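Local atomic coordinates of uncharacterized protein (Xanthomonas campestris pv. campestris, PDB entry 3HIU), a protein that is of unknown function but belongs to the DUF892 family of the ferritin-like clan and folds as a four-helix bundle that holds a sodium ion in the crystal. Residues T23-M28 and Q44-T49; Q57-L62 and Q124-I129. All coordinates share one frame; numbering follows the deposited sequence.

Interaction 1: residues T23-M28 and Q44-T49; sequences TMMAAM and QHVEET. With NA (sodium ion), chain J.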
loop_
_atom_site.group_PDB
_atom_site.type_symbol
_atom_site.label_atom_id
_atom_site.label_comp_id
_atom_site.label_asym_id
_atom_site.label_seq_id
_atom_site.Cartn_x
_atom_site.Cartn_y
_atom_site.Cartn_z
ATOM N N THR B 23 5.748 -12.873 7.627
ATOM C CA THR B 23 6.561 -12.464 8.766
ATOM C C THR B 23 6.128 -11.114 9.354
ATOM O O THR B 23 6.193 -10.915 10.570
ATOM C CB THR B 23 8.054 -12.445 8.416
ATOM O OG1 THR B 23 8.517 -13.793 8.271
ATOM C CG2 THR B 23 8.854 -11.754 9.518
HETATM N N MSE B 24 5.679 -10.200 8.492
HETATM C CA MSE B 24 5.194 -8.890 8.925
HETATM C C MSE B 24 3.890 -9.006 9.718
HETATM O O MSE B 24 3.624 -8.216 10.625
HETATM C CB MSE B 24 4.999 -7.964 7.722
HETATM C CG MSE B 24 4.722 -6.501 8.084
HETATM SE SE MSE B 24 4.282 -5.416 6.519
HETATM C CE MSE B 24 5.490 -6.297 5.241
HETATM N N MSE B 25 3.080 -9.997 9.369
HETATM C CA MSE B 25 1.847 -10.258 10.090
HETATM C C MSE B 25 2.113 -11.044 11.359
HETATM O O MSE B 25 1.610 -10.692 12.428
HETATM C CB MSE B 25 0.888 -11.038 9.214
HETATM C CG MSE B 25 0.575 -10.342 7.914
HETATM SE SE MSE B 25 -0.989 -11.127 7.110
HETATM C CE MSE B 25 -0.267 -12.888 6.774
ATOM N N ALA B 26 2.888 -12.119 11.231
ATOM C CA ALA B 26 3.266 -12.947 12.374
ATOM C C ALA B 26 4.005 -12.123 13.427
ATOM O O ALA B 26 4.278 -12.604 14.528
ATOM C CB ALA B 26 4.121 -14.123 11.922
ATOM N N ALA B 27 4.322 -10.877 13.082
ATOM C CA ALA B 27 4.991 -9.970 14.006
ATOM C C ALA B 27 4.107 -8.799 14.436
ATOM O O ALA B 27 4.359 -8.184 15.469
ATOM C CB ALA B 27 6.292 -9.463 13.410
HETATM N N MSE B 28 3.081 -8.479 13.649
HETATM C CA MSE B 28 2.146 -7.437 14.059
HETATM C C MSE B 28 1.185 -8.048 15.068
HETATM O O MSE B 28 0.700 -7.370 15.977
HETATM C CB MSE B 28 1.371 -6.872 12.874
HETATM C CG MSE B 28 0.997 -5.401 13.023
HETATM SE SE MSE B 28 2.431 -4.122 12.576
HETATM C CE MSE B 28 3.476 -4.146 14.221
ATOM N N GLN B 44 -5.389 -15.378 11.579
ATOM C CA GLN B 44 -6.066 -16.105 10.512
ATOM C C GLN B 44 -5.426 -15.851 9.156
ATOM O O GLN B 44 -5.429 -16.730 8.291
ATOM C CB GLN B 44 -7.535 -15.695 10.463
ATOM C CG GLN B 44 -8.311 -16.250 9.279
ATOM C CD GLN B 44 -9.729 -15.713 9.232
ATOM O OE1 GLN B 44 -10.169 -15.014 10.148
ATOM N NE2 GLN B 44 -10.452 -16.034 8.164
ATOM N N HIS B 45 -4.891 -14.649 8.960
ATOM C CA HIS B 45 -4.265 -14.321 7.680
ATOM C C HIS B 45 -2.813 -14.795 7.587
ATOM O O HIS B 45 -2.289 -14.982 6.486
ATOM C CB HIS B 45 -4.379 -12.827 7.353
ATOM C CG HIS B 45 -4.212 -12.515 5.893
ATOM N ND1 HIS B 45 -4.689 -13.336 4.895
ATOM C CD2 HIS B 45 -3.639 -11.461 5.265
ATOM C CE1 HIS B 45 -4.409 -12.810 3.718
ATOM N NE2 HIS B 45 -3.770 -11.670 3.914
ATOM N N VAL B 46 -2.170 -14.999 8.735
ATOM C CA VAL B 46 -0.844 -15.614 8.733
ATOM C C VAL B 46 -0.932 -17.036 8.180
ATOM O O VAL B 46 -0.022 -17.499 7.495
ATOM C CB VAL B 46 -0.175 -15.614 10.125
ATOM C CG1 VAL B 46 1.024 -16.558 10.143
ATOM C CG2 VAL B 46 0.265 -14.210 10.493
ATOM N N GLU B 47 -2.045 -17.713 8.458
ATOM C CA GLU B 47 -2.262 -19.070 7.960
ATOM C C GLU B 47 -2.711 -19.076 6.493
ATOM O O GLU B 47 -2.241 -19.882 5.698
ATOM C CB GLU B 47 -3.268 -19.806 8.845
ATOM C CG GLU B 47 -2.777 -20.054 10.264
ATOM C CD GLU B 47 -1.870 -21.267 10.358
ATOM O OE1 GLU B 47 -1.109 -21.381 11.348
ATOM O OE2 GLU B 47 -1.922 -22.108 9.434
ATOM N N GLU B 48 -3.618 -18.170 6.149
ATOM C CA GLU B 48 -4.021 -17.953 4.766
ATOM C C GLU B 48 -2.813 -17.651 3.862
ATOM O O GLU B 48 -2.714 -18.211 2.767
ATOM C CB GLU B 48 -5.060 -16.821 4.672
ATOM C CG GLU B 48 -6.508 -17.269 4.906
ATOM C CD GLU B 48 -7.359 -16.265 5.697
ATOM O OE1 GLU B 48 -8.346 -16.700 6.337
ATOM O OE2 GLU B 48 -7.051 -15.052 5.689
ATOM N N THR B 49 -1.908 -16.773 4.315
ATOM C CA THR B 49 -0.703 -16.424 3.548
ATOM C C THR B 49 0.160 -17.642 3.275
ATOM O O THR B 49 0.545 -17.905 2.137
ATOM C CB THR B 49 0.178 -15.392 4.278
ATOM O OG1 THR B 49 -0.375 -14.086 4.100
ATOM C CG2 THR B 49 1.591 -15.395 3.703
HETATM NA NA NA J . -1.173 -12.431 2.317
#
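M25, a selenomethionine, drives its side chain into the side of helix 36-62, where residues 23-28 and 44-49 form an antiparallel helix pair (162°, axes 9.1 Å apart) of a ferritin-like bundle. Its CG stands anti to the carbonyl carbon, and the bend at chi3 (-65°) turns CE down onto the 44-49 backbone. There packing is tight: M25 CE lies 2.9 Å from H45 O and equally near T49 OG1, tip to tip, M25 SE passes obliquely beside the H45 imidazole, 3.2 Å from H45 CD2, and V46 CG2 presses on M25 CB at 3.5 Å. T49 OG1, weakly bonded to H45 O, sits above the centre of that ring and binds sodium at 2.6 Å; Q52 OE1 completes the protein's share of the site. H45 ND1 donates a bent bond (3.0 Å), tilted from the ring plane, to the anti lone pair of E48 OE2. Towards solvent the contact thins: exposed A26 meets V46 CG2 through its backbone N at 3.4 Å, its methyl CB being looser at 4.1 Å. Among the neighbouring helices, T49 lies on E18 and E22, E104 of helix 94-120 packs on H45, and H45 NE2 is hydrogen-bonded to E137 OE1 of helix 124-159.

Interaction 2: residues Q57-L62 and Q124-I129; sequences QRCLEL and QEVAQI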
loop_
_atom_site.group_PDB
_atom_site.type_symbol
_atom_site.label_atom_id
_atom_site.label_comp_id
_atom_site.label_asym_id
_atom_site.label_seq_id
_atom_site.Cartn_x
_atom_site.Cartn_y
_atom_site.Cartn_z
ATOM N N GLN B 57 3.869 -21.514 -5.137
ATOM C CA GLN B 57 5.002 -22.413 -5.392
ATOM C C GLN B 57 4.601 -23.574 -6.280
ATOM O O GLN B 57 5.392 -24.027 -7.109
ATOM C CB GLN B 57 5.603 -22.962 -4.103
ATOM C CG GLN B 57 6.288 -24.297 -4.311
ATOM C CD GLN B 57 7.299 -24.615 -3.240
ATOM O OE1 GLN B 57 7.452 -23.871 -2.272
ATOM N NE2 GLN B 57 8.005 -25.727 -3.408
ATOM N N ARG B 58 3.381 -24.065 -6.092
ATOM C CA ARG B 58 2.830 -25.049 -7.002
ATOM C C ARG B 58 2.829 -24.504 -8.432
ATOM O O ARG B 58 3.021 -25.254 -9.399
ATOM C CB ARG B 58 1.424 -25.441 -6.574
ATOM C CG ARG B 58 1.389 -26.172 -5.250
ATOM C CD ARG B 58 0.221 -27.149 -5.192
ATOM N NE ARG B 58 -0.979 -26.592 -5.813
ATOM C CZ ARG B 58 -1.987 -26.031 -5.147
ATOM N NH1 ARG B 58 -3.034 -25.550 -5.807
ATOM N NH2 ARG B 58 -1.954 -25.955 -3.821
ATOM N N CYS B 59 2.627 -23.194 -8.554
ATOM C CA CYS B 59 2.635 -22.530 -9.854
ATOM C C CYS B 59 4.051 -22.355 -10.401
ATOM O O CYS B 59 4.263 -22.342 -11.612
ATOM C CB CYS B 59 1.932 -21.173 -9.768
ATOM S SG CYS B 59 0.131 -21.257 -9.602
ATOM N N LEU B 60 5.022 -22.223 -9.507
ATOM C CA LEU B 60 6.417 -22.120 -9.924
ATOM C C LEU B 60 6.983 -23.501 -10.273
ATOM O O LEU B 60 7.811 -23.638 -11.176
ATOM C CB LEU B 60 7.265 -21.436 -8.843
ATOM C CG LEU B 60 7.292 -19.901 -8.835
ATOM C CD1 LEU B 60 7.874 -19.360 -7.523
ATOM C CD2 LEU B 60 8.059 -19.359 -10.048
ATOM N N GLU B 61 6.524 -24.523 -9.559
ATOM C CA GLU B 61 6.920 -25.892 -9.854
ATOM C C GLU B 61 6.325 -26.360 -11.183
ATOM O O GLU B 61 6.987 -27.040 -11.962
ATOM C CB GLU B 61 6.535 -26.819 -8.695
ATOM C CG GLU B 61 7.386 -26.572 -7.456
ATOM C CD GLU B 61 6.847 -27.224 -6.196
ATOM O OE1 GLU B 61 5.620 -27.431 -6.098
ATOM O OE2 GLU B 61 7.656 -27.518 -5.294
ATOM N N LEU B 62 5.082 -25.974 -11.446
ATOM C CA LEU B 62 4.434 -26.285 -12.716
ATOM C C LEU B 62 5.170 -25.747 -13.958
ATOM O O LEU B 62 5.333 -26.468 -14.945
ATOM C CB LEU B 62 2.987 -25.776 -12.723
ATOM C CG LEU B 62 2.352 -25.644 -14.116
ATOM C CD1 LEU B 62 2.146 -27.029 -14.748
ATOM C CD2 LEU B 62 1.047 -24.843 -14.095
ATOM N N GLN B 124 -4.520 -20.730 -17.703
ATOM C CA GLN B 124 -5.755 -20.326 -17.051
ATOM C C GLN B 124 -5.896 -20.848 -15.615
ATOM O O GLN B 124 -6.579 -20.238 -14.803
ATOM C CB GLN B 124 -6.966 -20.696 -17.909
ATOM C CG GLN B 124 -7.044 -19.932 -19.231
ATOM C CD GLN B 124 -7.361 -18.451 -19.051
ATOM O OE1 GLN B 124 -7.862 -18.031 -18.006
ATOM N NE2 GLN B 124 -7.075 -17.655 -20.081
ATOM N N GLU B 125 -5.249 -21.966 -15.301
ATOM C CA GLU B 125 -5.255 -22.502 -13.938
ATOM C C GLU B 125 -4.445 -21.611 -13.005
ATOM O O GLU B 125 -4.864 -21.353 -11.884
ATOM C CB GLU B 125 -4.691 -23.929 -13.889
ATOM C CG GLU B 125 -5.539 -24.985 -14.584
ATOM C CD GLU B 125 -5.192 -25.164 -16.060
ATOM O OE1 GLU B 125 -4.360 -24.394 -16.593
ATOM O OE2 GLU B 125 -5.754 -26.088 -16.689
ATOM N N VAL B 126 -3.276 -21.164 -13.461
ATOM C CA VAL B 126 -2.468 -20.214 -12.704
ATOM C C VAL B 126 -3.298 -18.962 -12.427
ATOM O O VAL B 126 -3.317 -18.456 -11.314
ATOM C CB VAL B 126 -1.166 -19.830 -13.460
ATOM C CG1 VAL B 126 -0.355 -18.831 -12.654
ATOM C CG2 VAL B 126 -0.336 -21.062 -13.737
ATOM N N ALA B 127 -4.006 -18.492 -13.450
ATOM C CA ALA B 127 -4.809 -17.281 -13.354
ATOM C C ALA B 127 -5.877 -17.371 -12.263
ATOM O O ALA B 127 -6.176 -16.381 -11.593
ATOM C CB ALA B 127 -5.438 -16.963 -14.706
ATOM N N GLN B 128 -6.454 -18.554 -12.090
ATOM C CA GLN B 128 -7.481 -18.754 -11.069
ATOM C C GLN B 128 -6.856 -18.699 -9.679
ATOM O O GLN B 128 -7.360 -18.009 -8.799
ATOM C CB GLN B 128 -8.227 -20.083 -11.273
ATOM C CG GLN B 128 -9.763 -19.988 -11.152
ATOM C CD GLN B 128 -10.267 -19.915 -9.714
ATOM O OE1 GLN B 128 -10.779 -18.882 -9.275
ATOM N NE2 GLN B 128 -10.131 -21.017 -8.980
ATOM N N ILE B 129 -5.759 -19.430 -9.485
ATOM C CA ILE B 129 -5.007 -19.334 -8.241
ATOM C C ILE B 129 -4.946 -17.859 -7.876
ATOM O O ILE B 129 -5.378 -17.448 -6.800
ATOM C CB ILE B 129 -3.553 -19.861 -8.375
ATOM C CG1 ILE B 129 -3.522 -21.265 -8.975
ATOM C CG2 ILE B 129 -2.869 -19.885 -7.014
ATOM C CD1 ILE B 129 -3.868 -22.356 -7.982
#
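Near one end of the four-helix bundle, residues 57-62, the last turns of helix 36-62, pack against residues 124-129, the first turns of helix 124-159. The two segments run antiparallel at 164°, their axes 10.6 Å apart, with C59 and V126 level across the gap. The contact is apolar and rests on one small side chain meeting two branched ones. C59 turns its CB toward the partner helix, with SG anti to the carbonyl carbon (chi1 -72°), so the thiol sulfur enters the angle between V126 and I129, which follow one another by nearly a turn on the opposing helix. C59 SG lies 3.9 Å from V126 CG1. C59 also touches L11 of helix 2-28, and V126 also rests on A118 of helix 94-120.

I129 can be followed outward. Its CB points toward helix 36-62, and I129 CB already stands 4.1 Å from C59 SG. I129 CG1, anti to the carbonyl carbon, comes closest to C59 SG, at 3.7 Å, whereas I129 CG2, anti to the backbone N, remains at its margin, 4.2 Å from C59 SG. The terminal CD1 leaves the cysteine: I129 CD1 lies 4.0 Å from R58 NH1, obliquely to the guanidinium, the two chains crossing at about a right angle. R58 is exposed; its chain bends at chi3 (-39°), and its end comes nearer to the partner helix than its base.

L62, also exposed, adds a further contact. Its CG is anti to the backbone N, and the leucine crosses V126 obliquely with L62 CD2 4.0 Å from V126 CG2. Away from this contact on helix 36-62, Q57 and E61 pair one turn apart: Q57 NE2 donates an almost straight bond, in its own amide plane, to E61 OE2 at 2.6 Å, meeting the carboxylate from above its plane.

Helix 36-62 is common to both contacts: at residues 44-49 it receives helix 2-28, and three to four turns later, at residues 57-62, it meets helix 124-159. The centres of interactions 1 and 2 are about 22 Å apart and their nearest atoms about 9 Å apart, so they do not touch. Interaction 1 lies deep, its centre about 8 Å from the centre of the chain, and carries part of the sodium site; the centre of interaction 2 is about 17 Å from the centre of the chain, with the I129 side chain about 12 Å from a bound sodium ion. A 1,2-ethanediol molecule, probably from the crystallisation liquor, lies about 4 Å from the I129 side chain.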